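Local coordinates for protein CurM Sulfotransferase (Moorea producta, PDB 4GBM) that probably transfers a sulfonate group from PAPS to an intermediate of the curacin biosynthetic pathway, as a PAPS-dependent sulfotransferase domain, at residues L66-Q76 with L110-Y121. The protein carries 2 engineered substitutions. Residues are numbered along the deposited sequence; the frame is centred on the assembly and turned at random.
Sequences LLPFNTMKERQ and LESQNLSIQQVY. With SO4 (sulfate ion), chain Q.
The Schellman motif that ends helix 100-113, with Asn114 at its C-prime position, meets the N-terminus of helix 72-78 through the carboxamide oxygen of Asn114. Asn114 OD1 accepts from Lys73 N at 2.9 Å, the donor tilted 35° from the carbonyl plane, and lies against Thr71 CB. With CG of Asn114 anti to its own backbone N (chi1 -160°), the amide reaches across to this helix start, while its ND2 is linked by water 3 to Thr71 OG1, the N-cap oxygen that accepts from Glu74 N. Replacing Asn114 by an alanine is likely to leave Lys73 N without its acceptor and to break the water link to Thr71. Alongside, Lys73 stretches past the amide and bends at its end to give NZ to Glu111 O at 3.0 Å.

A single beta bridge pairs Thr71 with Ser116, each the N-cap of its helix: Met72 N donates to Leu115 O at 2.9 Å, almost in line with the carbonyl, and Ile117 N to Asn70 O. In this helical part of the sulfotransferase fold, Met72 is the knob in a hole formed by Leu110, Glu111, Ile117 and Val120; its CG, anti to the carbonyl carbon (chi1 -72°), lies 3.6 Å from Val120 CG2, the bend at chi2 turns SD toward Ile117 CD1, and Leu88 also touches it. Leu66 CD1 sits over the centre of the Tyr121 ring, 4.0 Å from its centroid, in a CH-pi contact. Tyr121 OH is bonded to Asp135 and accepts from water 1, which accepts from Leu66 N. At the other end, water 4 bridges Arg75 NH1, Met72 O and Glu111 OE2, while both terminal nitrogens of Arg75 grip O1 of a sulfate ion, probably from the crystallisation liquor, and Arg75 NE binds His65 O.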
loop_
_atom_site.group_PDB
_atom_site.type_symbol
_atom_site.label_atom_id
_atom_site.label_comp_id
_atom_site.label_asym_id
_atom_site.label_seq_id
_atom_site.Cartn_x
_atom_site.Cartn_y
_atom_site.Cartn_z
ATOM N N LEU A 66 3.999 9.984 4.538
ATOM C CA LEU A 66 4.741 11.180 4.134
ATOM C C LEU A 66 4.094 11.863 2.928
ATOM O O LEU A 66 3.843 13.071 2.954
ATOM C CB LEU A 66 6.193 10.821 3.812
ATOM C CG LEU A 66 7.093 10.361 4.968
ATOM C CD1 LEU A 66 8.409 9.852 4.417
ATOM C CD2 LEU A 66 7.332 11.488 5.968
ATOM N N LEU A 67 3.800 11.071 1.894
ATOM C CA LEU A 67 3.336 11.595 0.604
ATOM C C LEU A 67 2.174 12.609 0.654
ATOM O O LEU A 67 2.168 13.551 -0.139
ATOM C CB LEU A 67 3.017 10.452 -0.372
ATOM C CG LEU A 67 2.902 10.818 -1.856
ATOM C CD1 LEU A 67 4.224 11.375 -2.407
ATOM C CD2 LEU A 67 2.454 9.600 -2.642
ATOM N N PRO A 68 1.197 12.438 1.577
ATOM C CA PRO A 68 0.095 13.410 1.602
ATOM C C PRO A 68 0.447 14.819 2.116
ATOM O O PRO A 68 -0.379 15.728 1.996
ATOM C CB PRO A 68 -0.926 12.761 2.550
ATOM C CG PRO A 68 -0.564 11.314 2.580
ATOM C CD PRO A 68 0.928 11.305 2.482
ATOM N N PHE A 69 1.647 15.005 2.670
ATOM C CA PHE A 69 1.996 16.257 3.363
ATOM C C PHE A 69 3.157 17.008 2.720
ATOM O O PHE A 69 4.011 16.401 2.071
ATOM C CB PHE A 69 2.320 15.970 4.829
ATOM C CG PHE A 69 1.249 15.195 5.537
ATOM C CD1 PHE A 69 0.062 15.820 5.919
ATOM C CD2 PHE A 69 1.410 13.842 5.801
ATOM C CE1 PHE A 69 -0.938 15.105 6.561
ATOM C CE2 PHE A 69 0.412 13.120 6.450
ATOM C CZ PHE A 69 -0.763 13.756 6.827
ATOM N N ASN A 70 3.189 18.326 2.904
ATOM C CA ASN A 70 4.293 19.127 2.378
ATOM C C ASN A 70 5.468 19.247 3.343
ATOM O O ASN A 70 6.622 19.268 2.916
ATOM C CB ASN A 70 3.811 20.521 1.959
ATOM C CG ASN A 70 2.904 20.483 0.741
ATOM O OD1 ASN A 70 3.146 19.735 -0.209
ATOM N ND2 ASN A 70 1.854 21.293 0.763
ATOM N N THR A 71 5.172 19.341 4.637
ATOM C CA THR A 71 6.204 19.540 5.660
ATOM C C THR A 71 5.967 18.629 6.860
ATOM O O THR A 71 4.854 18.155 7.073
ATOM C CB THR A 71 6.235 20.988 6.183
ATOM O OG1 THR A 71 5.021 21.257 6.900
ATOM C CG2 THR A 71 6.423 21.994 5.049
ATOM N N MET A 72 7.015 18.391 7.642
ATOM C CA MET A 72 6.915 17.506 8.801
ATOM C C MET A 72 6.027 18.037 9.932
ATOM O O MET A 72 5.423 17.249 10.656
ATOM C CB MET A 72 8.303 17.129 9.325
ATOM C CG MET A 72 9.047 16.167 8.413
ATOM S SD MET A 72 8.214 14.564 8.231
ATOM C CE MET A 72 8.696 13.751 9.756
ATOM N N LYS A 73 5.948 19.360 10.079
ATOM C CA LYS A 73 5.021 19.964 11.046
ATOM C C LYS A 73 3.564 19.761 10.637
ATOM O O LYS A 73 2.718 19.461 11.481
ATOM C CB LYS A 73 5.310 21.451 11.257
ATOM C CG LYS A 73 6.212 21.721 12.441
ATOM C CD LYS A 73 6.162 23.179 12.863
ATOM C CE LYS A 73 6.885 23.395 14.188
ATOM N NZ LYS A 73 8.342 23.081 14.096
ATOM N N GLU A 74 3.278 19.931 9.345
ATOM C CA GLU A 74 1.951 19.634 8.797
ATOM C C GLU A 74 1.562 18.192 9.102
ATOM O O GLU A 74 0.455 17.921 9.569
ATOM C CB GLU A 74 1.922 19.842 7.283
ATOM C CG GLU A 74 1.720 21.268 6.811
ATOM C CD GLU A 74 1.545 21.346 5.301
ATOM O OE1 GLU A 74 1.658 22.458 4.747
ATOM O OE2 GLU A 74 1.298 20.291 4.667
ATOM N N ARG A 75 2.488 17.273 8.826
ATOM C CA ARG A 75 2.284 15.851 9.082
ATOM C C ARG A 75 2.003 15.564 10.561
ATOM O O ARG A 75 1.063 14.845 10.882
ATOM C CB ARG A 75 3.493 15.047 8.602
ATOM C CG ARG A 75 3.387 13.550 8.837
ATOM C CD ARG A 75 4.672 12.852 8.431
ATOM N NE ARG A 75 4.591 11.404 8.598
ATOM C CZ ARG A 75 4.925 10.744 9.708
ATOM N NH1 ARG A 75 5.360 11.394 10.785
ATOM N NH2 ARG A 75 4.820 9.423 9.745
ATOM N N GLN A 76 2.816 16.129 11.450
ATOM C CA GLN A 76 2.651 15.928 12.892
ATOM C C GLN A 76 1.280 16.415 13.364
ATOM O O GLN A 76 0.623 15.754 14.170
ATOM C CB GLN A 76 3.768 16.645 13.663
ATOM C CG GLN A 76 3.881 16.269 15.146
ATOM C CD GLN A 76 2.872 16.986 16.031
ATOM O OE1 GLN A 76 2.655 18.193 15.901
ATOM N NE2 GLN A 76 2.253 16.241 16.944
ATOM N N LEU A 110 13.280 16.330 13.225
ATOM C CA LEU A 110 12.892 16.649 11.851
ATOM C C LEU A 110 11.643 17.521 11.856
ATOM O O LEU A 110 11.516 18.434 11.042
ATOM C CB LEU A 110 12.641 15.371 11.034
ATOM C CG LEU A 110 13.711 14.273 11.040
ATOM C CD1 LEU A 110 13.316 13.132 10.097
ATOM C CD2 LEU A 110 15.106 14.820 10.700
ATOM N N GLU A 111 10.730 17.232 12.781
ATOM C CA GLU A 111 9.507 18.021 12.946
ATOM C C GLU A 111 9.803 19.428 13.472
ATOM O O GLU A 111 9.207 20.405 13.012
ATOM C CB GLU A 111 8.520 17.295 13.866
ATOM C CG GLU A 111 8.010 15.968 13.284
ATOM C CD GLU A 111 7.247 15.114 14.288
ATOM O OE1 GLU A 111 7.450 15.291 15.512
ATOM O OE2 GLU A 111 6.445 14.254 13.846
ATOM N N SER A 112 10.730 19.523 14.427
ATOM C CA SER A 112 11.083 20.811 15.022
ATOM C C SER A 112 11.735 21.747 14.003
ATOM O O SER A 112 11.455 22.952 13.994
ATOM C CB SER A 112 11.979 20.623 16.252
ATOM O OG SER A 112 13.261 20.147 15.888
ATOM N N GLN A 113 12.594 21.200 13.143
ATOM C CA GLN A 113 13.216 22.001 12.085
ATOM C C GLN A 113 12.244 22.224 10.926
ATOM O O GLN A 113 12.440 23.113 10.092
ATOM C CB GLN A 113 14.515 21.365 11.581
ATOM C CG GLN A 113 15.321 22.316 10.695
ATOM C CD GLN A 113 16.636 21.746 10.210
ATOM O OE1 GLN A 113 16.903 20.557 10.341
ATOM N NE2 GLN A 113 17.464 22.604 9.633
ATOM N N ASN A 114 11.187 21.413 10.903
ATOM C CA ASN A 114 10.155 21.459 9.874
ATOM C C ASN A 114 10.688 21.173 8.472
ATOM O O ASN A 114 10.480 21.948 7.537
ATOM C CB ASN A 114 9.344 22.759 9.919
ATOM C CG ASN A 114 8.006 22.629 9.212
ATOM O OD1 ASN A 114 7.519 21.519 8.990
ATOM N ND2 ASN A 114 7.404 23.756 8.861
ATOM N N LEU A 115 11.379 20.049 8.337
ATOM C CA LEU A 115 11.871 19.619 7.039
ATOM C C LEU A 115 10.708 19.392 6.089
ATOM O O LEU A 115 9.606 19.037 6.513
ATOM C CB LEU A 115 12.686 18.330 7.171
ATOM C CG LEU A 115 14.024 18.377 7.919
ATOM C CD1 LEU A 115 14.769 17.084 7.618
ATOM C CD2 LEU A 115 14.878 19.593 7.560
ATOM N N SER A 116 10.943 19.605 4.799
ATOM C CA SER A 116 9.944 19.223 3.808
ATOM C C SER A 116 9.857 17.704 3.720
ATOM O O SER A 116 10.805 16.992 4.061
ATOM C CB SER A 116 10.286 19.798 2.438
ATOM O OG SER A 116 11.395 19.128 1.867
ATOM N N ILE A 117 8.720 17.209 3.243
ATOM C CA ILE A 117 8.556 15.770 3.047
ATOM C C ILE A 117 9.581 15.244 2.028
ATOM O O ILE A 117 10.123 14.147 2.188
ATOM C CB ILE A 117 7.087 15.395 2.701
ATOM C CG1 ILE A 117 6.358 14.886 3.951
ATOM C CG2 ILE A 117 7.018 14.277 1.676
ATOM C CD1 ILE A 117 6.347 15.841 5.115
ATOM N N GLN A 118 9.886 16.047 1.009
ATOM C CA GLN A 118 10.912 15.654 0.050
ATOM C C GLN A 118 12.279 15.468 0.721
ATOM O O GLN A 118 12.995 14.521 0.407
ATOM C CB GLN A 118 11.008 16.657 -1.094
ATOM C CG GLN A 118 11.797 16.127 -2.268
ATOM C CD GLN A 118 11.922 17.134 -3.381
ATOM O OE1 GLN A 118 12.209 18.309 -3.143
ATOM N NE2 GLN A 118 11.724 16.680 -4.610
ATOM N N GLN A 119 12.630 16.363 1.648
ATOM C CA GLN A 119 13.888 16.215 2.395
ATOM C C GLN A 119 13.920 14.931 3.214
ATOM O O GLN A 119 14.962 14.282 3.316
ATOM C CB GLN A 119 14.139 17.419 3.300
ATOM C CG GLN A 119 14.643 18.644 2.568
ATOM C CD GLN A 119 14.696 19.855 3.475
ATOM O OE1 GLN A 119 13.687 20.264 4.042
ATOM N NE2 GLN A 119 15.886 20.429 3.627
ATOM N N VAL A 120 12.780 14.558 3.796
ATOM C CA VAL A 120 12.725 13.341 4.605
ATOM C C VAL A 120 12.856 12.108 3.714
ATOM O O VAL A 120 13.594 11.175 4.038
ATOM C CB VAL A 120 11.459 13.297 5.497
ATOM C CG1 VAL A 120 11.353 11.967 6.242
ATOM C CG2 VAL A 120 11.508 14.447 6.488
ATOM N N TYR A 121 12.166 12.114 2.577
ATOM C CA TYR A 121 12.347 11.044 1.601
ATOM C C TYR A 121 13.814 10.928 1.162
ATOM O O TYR A 121 14.332 9.819 1.032
ATOM C CB TYR A 121 11.457 11.257 0.385
ATOM C CG TYR A 121 10.078 10.626 0.422
ATOM C CD1 TYR A 121 8.944 11.419 0.271
ATOM C CD2 TYR A 121 9.905 9.233 0.535
ATOM C CE1 TYR A 121 7.675 10.865 0.259
ATOM C CE2 TYR A 121 8.623 8.667 0.518
ATOM C CZ TYR A 121 7.520 9.492 0.372
ATOM O OH TYR A 121 6.243 8.966 0.346
HETATM S S SO4 Q . 5.942 7.924 13.377
HETATM O O1 SO4 Q . 6.382 8.808 12.305
HETATM O O2 SO4 Q . 4.480 7.968 13.409
HETATM O O3 SO4 Q . 6.366 6.557 13.110
HETATM O O4 SO4 Q . 6.488 8.439 14.627
HETATM O O HOH W 1 4.353 8.202 2.321
HETATM O O HOH W 2 7.914 18.237 0.174
HETATM O O HOH W 3 4.640 23.844 7.929
HETATM O O HOH W 4 5.718 14.265 11.295
HETATM O O HOH W 5 5.563 11.677 14.075
#